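Local coordinates for protein methyltransferase (Thermus thermophilus, PDB 1WS6) that probably transfers a methyl group from S-adenosylmethionine to a substrate, as a class I methyltransferase, at residues R38-A50 and E109-M122. Sequence-based numbering, arbitrary orientation.
Unlike the reference sequence in segment 38-50: Pro-48 (reference Leu).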
loop_
_atom_site.group_PDB
_atom_site.type_symbol
_atom_site.label_atom_id
_atom_site.label_comp_id
_atom_site.label_asym_id
_atom_site.label_seq_id
_atom_site.Cartn_x
_atom_site.Cartn_y
_atom_site.Cartn_z
ATOM N N ARG A 38 -1.245 -16.350 -0.654
ATOM C CA ARG A 38 -0.663 -16.509 0.670
ATOM C C ARG A 38 -1.603 -16.196 1.827
ATOM O O ARG A 38 -1.421 -16.706 2.929
ATOM C CB ARG A 38 0.605 -15.658 0.795
ATOM C CG ARG A 38 1.214 -15.675 2.193
ATOM C CD ARG A 38 2.690 -15.283 2.205
ATOM N NE ARG A 38 3.196 -15.237 3.575
ATOM C CZ ARG A 38 4.476 -15.126 3.911
ATOM N NH1 ARG A 38 5.410 -15.045 2.977
ATOM N NH2 ARG A 38 4.821 -15.098 5.188
ATOM N N TYR A 39 -2.611 -15.371 1.572
ATOM C CA TYR A 39 -3.566 -14.979 2.603
ATOM C C TYR A 39 -4.991 -15.130 2.113
ATOM O O TYR A 39 -5.685 -14.147 1.855
ATOM C CB TYR A 39 -3.322 -13.532 3.007
ATOM C CG TYR A 39 -1.965 -13.308 3.603
ATOM C CD1 TYR A 39 -1.634 -13.842 4.844
ATOM C CD2 TYR A 39 -1.009 -12.566 2.930
ATOM C CE1 TYR A 39 -0.382 -13.642 5.404
ATOM C CE2 TYR A 39 0.250 -12.357 3.480
ATOM C CZ TYR A 39 0.558 -12.899 4.719
ATOM O OH TYR A 39 1.806 -12.692 5.262
ATOM N N PRO A 40 -5.448 -16.376 1.976
ATOM C CA PRO A 40 -6.807 -16.647 1.511
ATOM C C PRO A 40 -7.854 -16.148 2.496
ATOM O O PRO A 40 -9.010 -15.951 2.141
ATOM C CB PRO A 40 -6.815 -18.161 1.354
ATOM C CG PRO A 40 -5.824 -18.616 2.418
ATOM C CD PRO A 40 -4.714 -17.625 2.252
ATOM N N ARG A 41 -7.442 -15.930 3.736
ATOM C CA ARG A 41 -8.368 -15.455 4.751
ATOM C C ARG A 41 -8.264 -13.940 4.837
ATOM O O ARG A 41 -8.935 -13.302 5.646
ATOM C CB ARG A 41 -8.030 -16.094 6.100
ATOM C CG ARG A 41 -9.070 -15.878 7.175
ATOM C CD ARG A 41 -10.421 -16.400 6.729
ATOM N NE ARG A 41 -11.430 -16.279 7.778
ATOM C CZ ARG A 41 -12.715 -16.587 7.613
ATOM N NH1 ARG A 41 -13.148 -17.033 6.437
ATOM N NH2 ARG A 41 -13.568 -16.454 8.624
ATOM N N ARG A 42 -7.406 -13.372 3.994
ATOM C CA ARG A 42 -7.203 -11.929 3.944
ATOM C C ARG A 42 -6.782 -11.350 5.277
ATOM O O ARG A 42 -5.908 -11.885 5.951
ATOM C CB ARG A 42 -8.482 -11.227 3.473
ATOM C CG ARG A 42 -8.932 -11.622 2.071
ATOM C CD ARG A 42 -7.920 -11.212 0.993
ATOM N NE ARG A 42 -8.382 -11.604 -0.336
ATOM C CZ ARG A 42 -8.264 -12.830 -0.848
ATOM N NH1 ARG A 42 -7.679 -13.795 -0.148
ATOM N NH2 ARG A 42 -8.761 -13.103 -2.046
ATOM N N GLY A 43 -7.414 -10.244 5.649
ATOM C CA GLY A 43 -7.088 -9.576 6.896
ATOM C C GLY A 43 -7.024 -8.072 6.696
ATOM O O GLY A 43 -7.601 -7.547 5.743
ATOM N N ARG A 44 -6.330 -7.373 7.586
ATOM C CA ARG A 44 -6.211 -5.927 7.471
ATOM C C ARG A 44 -4.967 -5.527 6.669
ATOM O O ARG A 44 -3.874 -6.055 6.884
ATOM C CB ARG A 44 -6.191 -5.292 8.859
ATOM C CG ARG A 44 -7.473 -5.525 9.653
ATOM C CD ARG A 44 -7.937 -4.232 10.325
ATOM N NE ARG A 44 -6.850 -3.654 11.100
ATOM C CZ ARG A 44 -6.796 -2.396 11.516
ATOM N NH1 ARG A 44 -7.779 -1.548 11.241
ATOM N NH2 ARG A 44 -5.732 -1.986 12.190
ATOM N N PHE A 45 -5.162 -4.583 5.748
ATOM C CA PHE A 45 -4.123 -4.086 4.852
ATOM C C PHE A 45 -3.855 -2.610 5.144
ATOM O O PHE A 45 -4.777 -1.807 5.191
ATOM C CB PHE A 45 -4.601 -4.292 3.403
ATOM C CG PHE A 45 -3.551 -4.030 2.350
ATOM C CD1 PHE A 45 -3.273 -2.743 1.925
ATOM C CD2 PHE A 45 -2.866 -5.081 1.767
ATOM C CE1 PHE A 45 -2.341 -2.513 0.940
ATOM C CE2 PHE A 45 -1.928 -4.862 0.778
ATOM C CZ PHE A 45 -1.665 -3.580 0.363
ATOM N N LEU A 46 -2.588 -2.261 5.335
ATOM C CA LEU A 46 -2.189 -0.892 5.654
ATOM C C LEU A 46 -1.448 -0.287 4.471
ATOM O O LEU A 46 -0.480 -0.864 3.974
ATOM C CB LEU A 46 -1.266 -0.896 6.886
ATOM C CG LEU A 46 -1.079 0.362 7.759
ATOM C CD1 LEU A 46 0.391 0.556 8.111
ATOM C CD2 LEU A 46 -1.609 1.588 7.038
ATOM N N ASP A 47 -1.890 0.874 4.011
ATOM C CA ASP A 47 -1.229 1.513 2.878
ATOM C C ASP A 47 -0.877 2.963 3.150
ATOM O O ASP A 47 -1.632 3.873 2.813
ATOM C CB ASP A 47 -2.098 1.413 1.620
ATOM C CG ASP A 47 -1.503 2.164 0.423
ATOM O OD1 ASP A 47 -0.279 2.414 0.399
ATOM O OD2 ASP A 47 -2.266 2.497 -0.514
ATOM N N PRO A 48 0.273 3.193 3.790
ATOM C CA PRO A 48 0.762 4.539 4.119
ATOM C C PRO A 48 1.340 5.083 2.815
ATOM O O PRO A 48 1.905 4.323 2.025
ATOM C CB PRO A 48 1.836 4.267 5.166
ATOM C CG PRO A 48 2.418 2.953 4.688
ATOM C CD PRO A 48 1.207 2.151 4.252
ATOM N N PHE A 49 1.191 6.381 2.586
ATOM C CA PHE A 49 1.667 7.001 1.350
ATOM C C PHE A 49 0.766 6.595 0.208
ATOM O O PHE A 49 1.196 6.516 -0.937
ATOM C CB PHE A 49 3.100 6.590 1.016
ATOM C CG PHE A 49 4.121 7.270 1.851
ATOM C CD1 PHE A 49 4.912 6.548 2.723
ATOM C CD2 PHE A 49 4.285 8.644 1.775
ATOM C CE1 PHE A 49 5.853 7.181 3.511
ATOM C CE2 PHE A 49 5.222 9.284 2.556
ATOM C CZ PHE A 49 6.007 8.553 3.426
ATOM N N ALA A 50 -0.487 6.312 0.528
ATOM C CA ALA A 50 -1.436 5.947 -0.505
ATOM C C ALA A 50 -1.519 7.215 -1.341
ATOM O O ALA A 50 -1.199 8.296 -0.853
ATOM C CB ALA A 50 -2.782 5.631 0.117
ATOM N N GLU A 109 -3.340 -0.923 17.049
ATOM C CA GLU A 109 -3.716 -1.268 15.685
ATOM C C GLU A 109 -2.793 -2.345 15.127
ATOM O O GLU A 109 -1.576 -2.320 15.356
ATOM C CB GLU A 109 -3.636 -0.031 14.789
ATOM C CG GLU A 109 -4.622 1.053 15.148
ATOM C CD GLU A 109 -6.016 0.731 14.669
ATOM O OE1 GLU A 109 -6.383 -0.462 14.666
ATOM O OE2 GLU A 109 -6.749 1.674 14.307
ATOM N N ARG A 110 -3.376 -3.292 14.401
ATOM C CA ARG A 110 -2.596 -4.352 13.787
ATOM C C ARG A 110 -3.107 -4.750 12.412
ATOM O O ARG A 110 -4.307 -4.681 12.127
ATOM C CB ARG A 110 -2.496 -5.556 14.722
ATOM C CG ARG A 110 -1.146 -5.587 15.409
ATOM C CD ARG A 110 -1.260 -5.910 16.869
ATOM N NE ARG A 110 -0.031 -5.594 17.600
ATOM C CZ ARG A 110 0.457 -4.365 17.759
ATOM N NH1 ARG A 110 -0.171 -3.319 17.235
ATOM N NH2 ARG A 110 1.562 -4.181 18.468
ATOM N N PHE A 111 -2.175 -5.154 11.558
ATOM C CA PHE A 111 -2.491 -5.524 10.189
ATOM C C PHE A 111 -1.772 -6.782 9.762
ATOM O O PHE A 111 -0.746 -7.160 10.336
ATOM C CB PHE A 111 -2.071 -4.403 9.242
ATOM C CG PHE A 111 -2.608 -3.057 9.619
ATOM C CD1 PHE A 111 -3.734 -2.547 8.994
ATOM C CD2 PHE A 111 -1.989 -2.303 10.608
ATOM C CE1 PHE A 111 -4.238 -1.307 9.349
ATOM C CE2 PHE A 111 -2.487 -1.060 10.969
ATOM C CZ PHE A 111 -3.613 -0.561 10.339
ATOM N N THR A 112 -2.306 -7.417 8.728
ATOM C CA THR A 112 -1.705 -8.624 8.187
ATOM C C THR A 112 -0.658 -8.247 7.131
ATOM O O THR A 112 0.358 -8.923 6.968
ATOM C CB THR A 112 -2.790 -9.503 7.573
ATOM O OG1 THR A 112 -3.710 -9.873 8.606
ATOM C CG2 THR A 112 -2.194 -10.749 6.941
ATOM N N VAL A 113 -0.911 -7.150 6.428
ATOM C CA VAL A 113 -0.002 -6.676 5.398
ATOM C C VAL A 113 0.139 -5.163 5.443
ATOM O O VAL A 113 -0.838 -4.441 5.657
ATOM C CB VAL A 113 -0.495 -7.047 3.988
ATOM C CG1 VAL A 113 0.438 -6.451 2.946
ATOM C CG2 VAL A 113 -0.577 -8.551 3.847
ATOM N N ALA A 114 1.361 -4.688 5.258
ATOM C CA ALA A 114 1.615 -3.256 5.247
ATOM C C ALA A 114 2.458 -2.974 4.008
ATOM O O ALA A 114 3.633 -3.325 3.961
ATOM C CB ALA A 114 2.357 -2.832 6.510
ATOM N N PHE A 115 1.830 -2.367 3.004
ATOM C CA PHE A 115 2.481 -2.027 1.744
ATOM C C PHE A 115 2.859 -0.560 1.710
ATOM O O PHE A 115 2.036 0.313 1.993
ATOM C CB PHE A 115 1.552 -2.336 0.562
ATOM C CG PHE A 115 2.043 -1.793 -0.761
ATOM C CD1 PHE A 115 1.822 -0.463 -1.115
ATOM C CD2 PHE A 115 2.739 -2.605 -1.643
ATOM C CE1 PHE A 115 2.290 0.049 -2.331
ATOM C CE2 PHE A 115 3.212 -2.104 -2.861
ATOM C CZ PHE A 115 2.988 -0.776 -3.205
HETATM N N MSE A 116 4.101 -0.285 1.338
HETATM C CA MSE A 116 4.564 1.086 1.269
HETATM C C MSE A 116 5.305 1.407 -0.028
HETATM O O MSE A 116 6.329 0.806 -0.341
HETATM C CB MSE A 116 5.456 1.378 2.472
HETATM C CG MSE A 116 6.083 2.746 2.463
HETATM SE SE MSE A 116 6.947 3.147 4.144
HETATM C CE MSE A 116 5.471 4.048 4.953
ATOM N N ALA A 117 4.769 2.358 -0.781
ATOM C CA ALA A 117 5.380 2.791 -2.029
ATOM C C ALA A 117 5.480 4.317 -2.009
ATOM O O ALA A 117 4.757 5.020 -2.719
ATOM C CB ALA A 117 4.541 2.324 -3.217
ATOM N N PRO A 118 6.381 4.848 -1.179
ATOM C CA PRO A 118 6.561 6.295 -1.077
ATOM C C PRO A 118 7.269 6.877 -2.293
ATOM O O PRO A 118 7.908 6.153 -3.052
ATOM C CB PRO A 118 7.375 6.447 0.203
ATOM C CG PRO A 118 8.215 5.222 0.216
ATOM C CD PRO A 118 7.292 4.129 -0.269
ATOM N N PRO A 119 7.137 8.194 -2.511
ATOM C CA PRO A 119 7.803 8.810 -3.660
ATOM C C PRO A 119 9.315 8.656 -3.544
ATOM O O PRO A 119 9.913 9.043 -2.547
ATOM C CB PRO A 119 7.331 10.262 -3.596
ATOM C CG PRO A 119 7.036 10.473 -2.158
ATOM C CD PRO A 119 6.350 9.190 -1.765
ATOM N N TYR A 120 9.908 8.073 -4.579
ATOM C CA TYR A 120 11.340 7.792 -4.661
ATOM C C TYR A 120 12.310 8.920 -4.310
ATOM O O TYR A 120 13.505 8.674 -4.116
ATOM C CB TYR A 120 11.660 7.259 -6.059
ATOM C CG TYR A 120 10.937 5.970 -6.358
ATOM C CD1 TYR A 120 10.960 5.406 -7.626
ATOM C CD2 TYR A 120 10.236 5.307 -5.356
ATOM C CE1 TYR A 120 10.298 4.207 -7.883
ATOM C CE2 TYR A 120 9.577 4.121 -5.603
ATOM C CZ TYR A 120 9.609 3.572 -6.864
ATOM O OH TYR A 120 8.946 2.385 -7.090
ATOM N N ALA A 121 11.807 10.145 -4.228
ATOM C CA ALA A 121 12.658 11.281 -3.905
ATOM C C ALA A 121 13.009 11.296 -2.418
ATOM O O ALA A 121 14.030 11.864 -2.017
ATOM C CB ALA A 121 11.962 12.590 -4.298
HETATM N N MSE A 122 12.159 10.672 -1.606
HETATM C CA MSE A 122 12.385 10.611 -0.167
HETATM C C MSE A 122 13.447 9.569 0.173
HETATM O O MSE A 122 13.905 8.831 -0.694
HETATM C CB MSE A 122 11.083 10.275 0.550
HETATM C CG MSE A 122 10.012 11.289 0.309
HETATM SE SE MSE A 122 8.346 10.783 1.083
HETATM C CE MSE A 122 8.577 11.412 2.896
HETATM O O HOH W 1 2.432 3.214 -0.449
HETATM O O HOH W 2 2.049 5.288 -3.175
#
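Phe-45 and Leu-46 pair in parallel with Val-113 and Ala-114, the strand axes 4.7 Å apart and inclined by 20°. Leu-46 carries the register, its N donating to Val-113 O (2.8 Å) and its O accepting from Phe-115 N. Two residues earlier, Arg-44 O takes both Thr-112 N and Val-113 N, where the backbone turns a corner at Thr-112. At the strand ends a water lies between Pro-48 O and Ala-117 N, though its very short distance to the nitrogen is doubtful.

The Arg-44 side chain, bent at chi2 and chi3, holds Arg-110 O side-on with NE (2.9 Å) and NH2, with Arg-110 O lying in the guanidinium plane. NH2 also forms a salt bridge to Glu-109 OE1, weak as a hydrogen bond. The guanidinium lies flat on Phe-111, planes 16° apart, as an off-centre cation-pi pair; Leu-46 CG sits over the centre of the opposite ring face, 3.7 Å from the centroid.

Strands 44-48 and 111-116 are the first and fourth of a seven-stranded sheet in the 3-2-1-4-5-7-6 order of class I methyltransferases, neighbours at its middle. On the face covered by helix 54-61, the Phe-45 ring meets Val-113 CG1 and Phe-115 CB. At the C-terminal ends, near the probable cofactor site, Phe-49 receives Pro-118 CB over one face (3.5 Å from CD1) and the selenomethionines Met-116, with CE at the ring edge, and Met-122, with SE approaching obliquely.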